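Local atomic coordinates of structural polyprotein, VP3 (Israeli acute paralysis virus, PDB entry 5CDD), a protein that probably serves as a structural building block of the icosahedral virus capsid, as one of the coat proteins cut from a polyprotein. Residues 215-220 with 231-236; 95-100 with 122-127. All blocks are in the same frame, centred on the assembly; numbering follows the deposited sequence.

Overall arrangement
Both contacts are buried in the jelly-roll domain of this capsid protein, the fold of picornavirus-like coat proteins, with two antiparallel sheets. They follow in series along the chain: contact 2 joins the loop between strands 90-92 and 101-106 to helix 122-127, and contact 1 later joins the loop after strand 214-215 to the one after helix 228-231, leading into strand 236-247. Their centres lie about 10 Å apart, contact 2 about 2 Å from the centre of the chain. They also meet: Ile219 N probably donates to Cys97 O, and Lys100 NZ to Ile219 O, while Thr216 packs on Ala127. Loop 215-220 thus lies against both loop 95-100 and helix 122-127, joining parts far apart in sequence.

Contact 1 (215-220 with 231-236); sequences KTAGIY and HESFSG
Lys215 and Glu232 run side by side, their side chains pointing the same way. On the lysine, CB lies 3.4 Å from Glu232 O and also near Ser233 OG; CG is a little farther from the same carbonyl, and CD packs on Glu232 CB at 3.8 Å. The chain is extended through CE, and the turn at chi4 (65°) sets the place of NZ, which reaches Glu232 OE1 in a long salt bridge of 3.9 Å. The stronger partner of NZ is Gln150 OE1 of a neighbouring subunit. At the root of this pair, Lys215 N donates to Glu232 O over 3.0 Å.

Ser233 holds the type II' turn of the 215-220 loop, Ala217 to Tyr220. Its OG accepts from Gly218 N at 3.2 Å, with a nearly straight N-H...O angle of 163°, and is also hydrogen-bonded to Asn229 O. Ser233 CB lies beside Lys215 O. Within the turn, Gly218 brings its CA to 4.2 Å from Phe234 CE2. One backbone bond and one bond to the serine hydroxyl therefore tie the two loops, while the long salt bridge probably adds modestly, the ammonium group being shared with the neighbouring subunit.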
ATOM      1  N   LYS B 215     -27.930  39.358 -14.361  1.00 28.22           N
ATOM      2  CA  LYS B 215     -28.707  39.146 -13.147  1.00 29.02           C
ATOM      3  C   LYS B 215     -29.990  38.375 -13.428  1.00 29.48           C
ATOM      4  O   LYS B 215     -30.456  38.322 -14.564  1.00 30.08           O
ATOM      5  CB  LYS B 215     -29.021  40.491 -12.484  1.00 30.01           C
ATOM      6  CG  LYS B 215     -27.792  41.185 -11.893  1.00 31.81           C
ATOM      7  CD  LYS B 215     -28.174  42.420 -11.081  1.00 34.37           C
ATOM      8  CE  LYS B 215     -26.982  42.987 -10.310  1.00 33.94           C
ATOM      9  NZ  LYS B 215     -25.911  43.521 -11.196  1.00 35.92           N
ATOM     10  N   THR B 216     -30.557  37.774 -12.388  1.00 30.30           N
ATOM     11  CA  THR B 216     -31.781  36.995 -12.534  1.00 31.34           C
ATOM     12  C   THR B 216     -32.984  37.627 -11.842  1.00 32.69           C
ATOM     13  O   THR B 216     -34.030  36.995 -11.715  1.00 33.30           O
ATOM     14  CB  THR B 216     -31.597  35.570 -11.967  1.00 31.36           C
ATOM     15  OG1 THR B 216     -31.336  35.652 -10.559  1.00 31.63           O
ATOM     16  CG2 THR B 216     -30.448  34.857 -12.670  1.00 31.10           C
ATOM     17  N   ALA B 217     -32.834  38.870 -11.401  1.00 34.10           N
ATOM     18  CA  ALA B 217     -33.908  39.578 -10.716  1.00 35.05           C
ATOM     19  C   ALA B 217     -35.139  39.723 -11.605  1.00 36.80           C
ATOM     20  O   ALA B 217     -36.271  39.494 -11.169  1.00 37.40           O
ATOM     21  CB  ALA B 217     -33.420  40.954 -10.271  1.00 35.15           C
ATOM     22  N   GLY B 218     -34.912  40.094 -12.860  1.00 37.15           N
ATOM     23  CA  GLY B 218     -36.019  40.269 -13.783  1.00 37.03           C
ATOM     24  C   GLY B 218     -37.016  41.357 -13.410  1.00 37.57           C
ATOM     25  O   GLY B 218     -36.629  42.465 -13.031  1.00 38.15           O
ATOM     26  N   ILE B 219     -38.305  41.039 -13.514  1.00 37.51           N
ATOM     27  CA  ILE B 219     -39.372  41.996 -13.211  1.00 36.98           C
ATOM     28  C   ILE B 219     -39.719  42.074 -11.721  1.00 37.19           C
ATOM     29  O   ILE B 219     -40.467  42.950 -11.296  1.00 38.56           O
ATOM     30  CB  ILE B 219     -40.668  41.641 -13.999  1.00 36.12           C
ATOM     31  CG1 ILE B 219     -41.651  42.812 -13.985  1.00 35.00           C
ATOM     32  CG2 ILE B 219     -41.301  40.380 -13.418  1.00 35.19           C
ATOM     33  CD1 ILE B 219     -41.163  44.030 -14.762  1.00 34.15           C
ATOM     34  N   TYR B 220     -39.170  41.164 -10.927  1.00 36.99           N
ATOM     35  CA  TYR B 220     -39.442  41.133  -9.490  1.00 36.94           C
ATOM     36  C   TYR B 220     -39.278  42.482  -8.793  1.00 37.50           C
ATOM     37  O   TYR B 220     -38.179  43.034  -8.725  1.00 37.62           O
ATOM     38  CB  TYR B 220     -38.546  40.090  -8.812  1.00 37.50           C
ATOM     39  CG  TYR B 220     -38.802  39.892  -7.332  1.00 38.33           C
ATOM     40  CD1 TYR B 220     -38.376  40.834  -6.395  1.00 38.67           C
ATOM     41  CD2 TYR B 220     -39.434  38.741  -6.866  1.00 37.34           C
ATOM     42  CE1 TYR B 220     -38.564  40.630  -5.027  1.00 37.48           C
ATOM     43  CE2 TYR B 220     -39.631  38.525  -5.497  1.00 37.22           C
ATOM     44  CZ  TYR B 220     -39.191  39.473  -4.585  1.00 38.01           C
ATOM     45  OH  TYR B 220     -39.366  39.260  -3.236  1.00 39.14           O
ATOM     46  N   HIS B 231     -33.160  46.013 -15.985  1.00 43.25           N
ATOM     47  CA  HIS B 231     -32.284  46.243 -17.126  1.00 43.57           C
ATOM     48  C   HIS B 231     -31.014  45.407 -17.056  1.00 43.26           C
ATOM     49  O   HIS B 231     -30.430  45.065 -18.083  1.00 44.23           O
ATOM     50  CB  HIS B 231     -31.924  47.727 -17.218  1.00 43.87           C
ATOM     51  CG  HIS B 231     -33.092  48.609 -17.535  1.00 44.33           C
ATOM     52  ND1 HIS B 231     -33.814  48.494 -18.703  1.00 44.20           N
ATOM     53  CD2 HIS B 231     -33.671  49.610 -16.831  1.00 43.98           C
ATOM     54  CE1 HIS B 231     -34.788  49.386 -18.705  1.00 44.91           C
ATOM     55  NE2 HIS B 231     -34.724  50.076 -17.581  1.00 44.42           N
ATOM     56  N   GLU B 232     -30.594  45.078 -15.839  1.00 43.27           N
ATOM     57  CA  GLU B 232     -29.391  44.282 -15.628  1.00 42.59           C
ATOM     58  C   GLU B 232     -29.648  42.787 -15.799  1.00 40.19           C
ATOM     59  O   GLU B 232     -28.765  41.969 -15.544  1.00 40.29           O
ATOM     60  CB  GLU B 232     -28.839  44.540 -14.222  1.00 45.67           C
ATOM     61  CG  GLU B 232     -28.305  45.944 -14.009  1.00 50.50           C
ATOM     62  CD  GLU B 232     -27.058  46.214 -14.827  1.00 54.77           C
ATOM     63  OE1 GLU B 232     -26.025  45.556 -14.570  1.00 57.59           O
ATOM     64  OE2 GLU B 232     -27.113  47.079 -15.729  1.00 56.24           O
ATOM     65  N   SER B 233     -30.849  42.433 -16.245  1.00 37.60           N
ATOM     66  CA  SER B 233     -31.207  41.030 -16.411  1.00 35.28           C
ATOM     67  C   SER B 233     -31.542  40.583 -17.833  1.00 35.11           C
ATOM     68  O   SER B 233     -31.976  39.447 -18.012  1.00 35.62           O
ATOM     69  CB  SER B 233     -32.409  40.695 -15.522  1.00 33.60           C
ATOM     70  OG  SER B 233     -32.199  41.095 -14.182  1.00 34.45           O
ATOM     71  N   PHE B 234     -31.336  41.426 -18.844  1.00 34.26           N
ATOM     72  CA  PHE B 234     -31.723  41.003 -20.188  1.00 33.50           C
ATOM     73  C   PHE B 234     -30.787  41.100 -21.391  1.00 34.90           C
ATOM     74  O   PHE B 234     -30.805  40.210 -22.235  1.00 37.22           O
ATOM     75  CB  PHE B 234     -33.071  41.639 -20.518  1.00 29.75           C
ATOM     76  CG  PHE B 234     -34.187  41.123 -19.659  1.00 27.13           C
ATOM     77  CD1 PHE B 234     -34.655  39.823 -19.816  1.00 25.32           C
ATOM     78  CD2 PHE B 234     -34.727  41.909 -18.648  1.00 26.95           C
ATOM     79  CE1 PHE B 234     -35.641  39.311 -18.978  1.00 24.20           C
ATOM     80  CE2 PHE B 234     -35.715  41.405 -17.802  1.00 25.37           C
ATOM     81  CZ  PHE B 234     -36.172  40.104 -17.968  1.00 24.45           C
ATOM     82  N   SER B 235     -29.989  42.154 -21.502  1.00 35.50           N
ATOM     83  CA  SER B 235     -29.052  42.276 -22.632  1.00 37.01           C
ATOM     84  C   SER B 235     -29.645  42.780 -23.946  1.00 36.44           C
ATOM     85  O   SER B 235     -28.902  43.138 -24.861  1.00 37.52           O
ATOM     86  CB  SER B 235     -28.365  40.935 -22.926  1.00 37.20           C
ATOM     87  OG  SER B 235     -29.107  40.179 -23.878  1.00 30.54           O
ATOM     88  N   GLY B 236     -30.968  42.792 -24.057  1.00 35.21           N
ATOM     89  CA  GLY B 236     -31.576  43.263 -25.288  1.00 33.85           C
ATOM     90  C   GLY B 236     -33.046  42.925 -25.393  1.00 33.39           C
ATOM     91  O   GLY B 236     -33.687  42.607 -24.392  1.00 32.34           O
TER

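Contact 2 (95-100 with 122-127); sequences MPCYSK and PCEYVA
Met95 and Ala127 make the apolar part of this contact. Met95 CG stands anti to its backbone N (chi1 -156°), and the chain bends at chi3, carrying CE to 3.4 Å from Ala127 CB. Closer to the backbone, CG sits 4.3 Å from Cys123 CB, with strand 132-144 also lining the methionine.

Carbonyl contacts come next. Met95 O faces the first turn of the helix, receiving a CA-H...O contact from Glu124 CA at 3.3 Å, and Glu124 CG leans on the same oxygen.

The polar part belongs to the Glu124 carboxylate. Extended beyond CG, the side chain reaches alongside Cys97: OE2 comes to 3.4 Å from Cys97 CA, and OE1 lies 3.4 Å from Cys97 SG. The same OE2 also comes to 4.0 Å from Tyr98 CE2, with ring and carboxylate planes 76° apart. The buried charge is answered from strands 64-72 and 255-265, by Lys66 at OE1 and Lys262 at OE2, which should favour the ionised form; Ala121 N also donates to OE1.

Along the chain, helix 122-127 lies between strands 111-118 and 132-144, consistent with the helix that joins strands C and D of the picornavirus-like jelly roll.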
ATOM      1  N   MET B  95     -33.325  35.007 -19.779  1.00 33.16           N
ATOM      2  CA  MET B  95     -33.864  33.839 -19.093  1.00 33.57           C
ATOM      3  C   MET B  95     -34.825  34.197 -17.957  1.00 33.74           C
ATOM      4  O   MET B  95     -35.825  33.510 -17.753  1.00 34.07           O
ATOM      5  CB  MET B  95     -32.718  32.971 -18.566  1.00 35.03           C
ATOM      6  CG  MET B  95     -33.091  31.510 -18.370  1.00 36.77           C
ATOM      7  SD  MET B  95     -31.649  30.443 -18.171  1.00 37.66           S
ATOM      8  CE  MET B  95     -31.820  29.935 -16.465  1.00 38.61           C
ATOM      9  N   PRO B  96     -34.535  35.272 -17.199  1.00 34.84           N
ATOM     10  CA  PRO B  96     -35.410  35.682 -16.093  1.00 34.87           C
ATOM     11  C   PRO B  96     -36.804  36.071 -16.587  1.00 36.44           C
ATOM     12  O   PRO B  96     -37.005  36.304 -17.779  1.00 36.43           O
ATOM     13  CB  PRO B  96     -34.671  36.875 -15.491  1.00 33.11           C
ATOM     14  CG  PRO B  96     -33.242  36.575 -15.788  1.00 33.86           C
ATOM     15  CD  PRO B  96     -33.308  36.089 -17.211  1.00 34.68           C
ATOM     16  N   CYS B  97     -37.763  36.149 -15.671  1.00 38.06           N
ATOM     17  CA  CYS B  97     -39.123  36.517 -16.045  1.00 40.23           C
ATOM     18  C   CYS B  97     -39.242  38.036 -16.145  1.00 40.06           C
ATOM     19  O   CYS B  97     -38.647  38.763 -15.350  1.00 41.08           O
ATOM     20  CB  CYS B  97     -40.122  35.978 -15.018  1.00 40.73           C
ATOM     21  SG  CYS B  97     -41.807  35.876 -15.660  1.00 49.81           S
ATOM     22  N   TYR B  98     -40.010  38.511 -17.121  1.00 39.40           N
ATOM     23  CA  TYR B  98     -40.175  39.945 -17.327  1.00 38.99           C
ATOM     24  C   TYR B  98     -41.616  40.429 -17.207  1.00 40.02           C
ATOM     25  O   TYR B  98     -41.863  41.626 -17.053  1.00 41.35           O
ATOM     26  CB  TYR B  98     -39.620  40.334 -18.699  1.00 37.25           C
ATOM     27  CG  TYR B  98     -40.258  39.586 -19.847  1.00 37.22           C
ATOM     28  CD1 TYR B  98     -41.536  39.917 -20.299  1.00 37.62           C
ATOM     29  CD2 TYR B  98     -39.594  38.529 -20.468  1.00 37.67           C
ATOM     30  CE1 TYR B  98     -42.138  39.213 -21.341  1.00 36.29           C
ATOM     31  CE2 TYR B  98     -40.187  37.817 -21.509  1.00 37.32           C
ATOM     32  CZ  TYR B  98     -41.458  38.166 -21.939  1.00 36.90           C
ATOM     33  OH  TYR B  98     -42.049  37.466 -22.963  1.00 37.04           O
ATOM     34  N   SER B  99     -42.567  39.503 -17.273  1.00 40.19           N
ATOM     35  CA  SER B  99     -43.975  39.868 -17.182  1.00 40.25           C
ATOM     36  C   SER B  99     -44.587  39.484 -15.843  1.00 39.99           C
ATOM     37  O   SER B  99     -44.308  38.414 -15.303  1.00 40.69           O
ATOM     38  CB  SER B  99     -44.766  39.204 -18.312  1.00 40.99           C
ATOM     39  OG  SER B  99     -44.694  37.792 -18.223  1.00 42.27           O
ATOM     40  N   LYS B 100     -45.426  40.367 -15.313  1.00 39.48           N
ATOM     41  CA  LYS B 100     -46.093  40.120 -14.043  1.00 39.24           C
ATOM     42  C   LYS B 100     -47.459  40.787 -14.024  1.00 40.37           C
ATOM     43  O   LYS B 100     -47.738  41.688 -14.815  1.00 40.82           O
ATOM     44  CB  LYS B 100     -45.254  40.655 -12.879  1.00 36.50           C
ATOM     45  CG  LYS B 100     -45.140  42.166 -12.834  1.00 33.35           C
ATOM     46  CD  LYS B 100     -44.230  42.616 -11.706  1.00 31.34           C
ATOM     47  CE  LYS B 100     -43.976  44.111 -11.776  1.00 31.08           C
ATOM     48  NZ  LYS B 100     -42.935  44.545 -10.809  1.00 29.96           N
ATOM     49  N   PRO B 122     -41.083  27.427 -17.672  1.00 38.01           N
ATOM     50  CA  PRO B 122     -40.075  26.554 -17.062  1.00 36.75           C
ATOM     51  C   PRO B 122     -38.655  27.122 -16.906  1.00 35.39           C
ATOM     52  O   PRO B 122     -38.048  26.976 -15.846  1.00 34.32           O
ATOM     53  CB  PRO B 122     -40.133  25.292 -17.932  1.00 37.83           C
ATOM     54  CG  PRO B 122     -40.729  25.774 -19.224  1.00 38.76           C
ATOM     55  CD  PRO B 122     -41.778  26.737 -18.769  1.00 37.67           C
ATOM     56  N   CYS B 123     -38.119  27.777 -17.932  1.00 34.28           N
ATOM     57  CA  CYS B 123     -36.768  28.322 -17.815  1.00 33.80           C
ATOM     58  C   CYS B 123     -36.711  29.542 -16.897  1.00 34.05           C
ATOM     59  O   CYS B 123     -35.720  29.755 -16.199  1.00 35.49           O
ATOM     60  CB  CYS B 123     -36.200  28.683 -19.191  1.00 33.77           C
ATOM     61  SG  CYS B 123     -36.912  30.149 -19.961  1.00 36.04           S
ATOM     62  N   GLU B 124     -37.771  30.342 -16.896  1.00 33.97           N
ATOM     63  CA  GLU B 124     -37.827  31.529 -16.048  1.00 32.74           C
ATOM     64  C   GLU B 124     -37.972  31.100 -14.588  1.00 32.98           C
ATOM     65  O   GLU B 124     -37.484  31.772 -13.678  1.00 33.93           O
ATOM     66  CB  GLU B 124     -39.018  32.412 -16.437  1.00 32.65           C
ATOM     67  CG  GLU B 124     -39.045  32.840 -17.896  1.00 34.14           C
ATOM     68  CD  GLU B 124     -40.226  33.742 -18.216  1.00 35.72           C
ATOM     69  OE1 GLU B 124     -41.369  33.369 -17.876  1.00 35.39           O
ATOM     70  OE2 GLU B 124     -40.017  34.819 -18.812  1.00 36.41           O
ATOM     71  N   TYR B 125     -38.647  29.973 -14.382  1.00 32.02           N
ATOM     72  CA  TYR B 125     -38.884  29.418 -13.051  1.00 30.23           C
ATOM     73  C   TYR B 125     -37.574  28.932 -12.431  1.00 30.27           C
ATOM     74  O   TYR B 125     -37.347  29.079 -11.230  1.00 29.91           O
ATOM     75  CB  TYR B 125     -39.892  28.266 -13.166  1.00 29.22           C
ATOM     76  CG  TYR B 125     -40.382  27.681 -11.855  1.00 29.67           C
ATOM     77  CD1 TYR B 125     -39.651  26.700 -11.184  1.00 30.23           C
ATOM     78  CD2 TYR B 125     -41.596  28.089 -11.301  1.00 29.24           C
ATOM     79  CE1 TYR B 125     -40.120  26.136  -9.994  1.00 28.67           C
ATOM     80  CE2 TYR B 125     -42.071  27.534 -10.113  1.00 29.14           C
ATOM     81  CZ  TYR B 125     -41.329  26.559  -9.468  1.00 28.90           C
ATOM     82  OH  TYR B 125     -41.798  26.013  -8.297  1.00 28.79           O
ATOM     83  N   VAL B 126     -36.710  28.361 -13.265  1.00 30.52           N
ATOM     84  CA  VAL B 126     -35.421  27.854 -12.811  1.00 30.34           C
ATOM     85  C   VAL B 126     -34.435  28.984 -12.521  1.00 31.55           C
ATOM     86  O   VAL B 126     -33.783  28.995 -11.476  1.00 32.62           O
ATOM     87  CB  VAL B 126     -34.804  26.904 -13.866  1.00 30.03           C
ATOM     88  CG1 VAL B 126     -33.402  26.488 -13.449  1.00 29.87           C
ATOM     89  CG2 VAL B 126     -35.687  25.680 -14.031  1.00 28.53           C
ATOM     90  N   ALA B 127     -34.331  29.933 -13.446  1.00 31.88           N
ATOM     91  CA  ALA B 127     -33.418  31.062 -13.298  1.00 32.61           C
ATOM     92  C   ALA B 127     -33.628  31.829 -11.996  1.00 33.25           C
ATOM     93  O   ALA B 127     -32.720  32.504 -11.509  1.00 35.10           O
ATOM     94  CB  ALA B 127     -33.571  32.010 -14.481  1.00 31.94           C
TER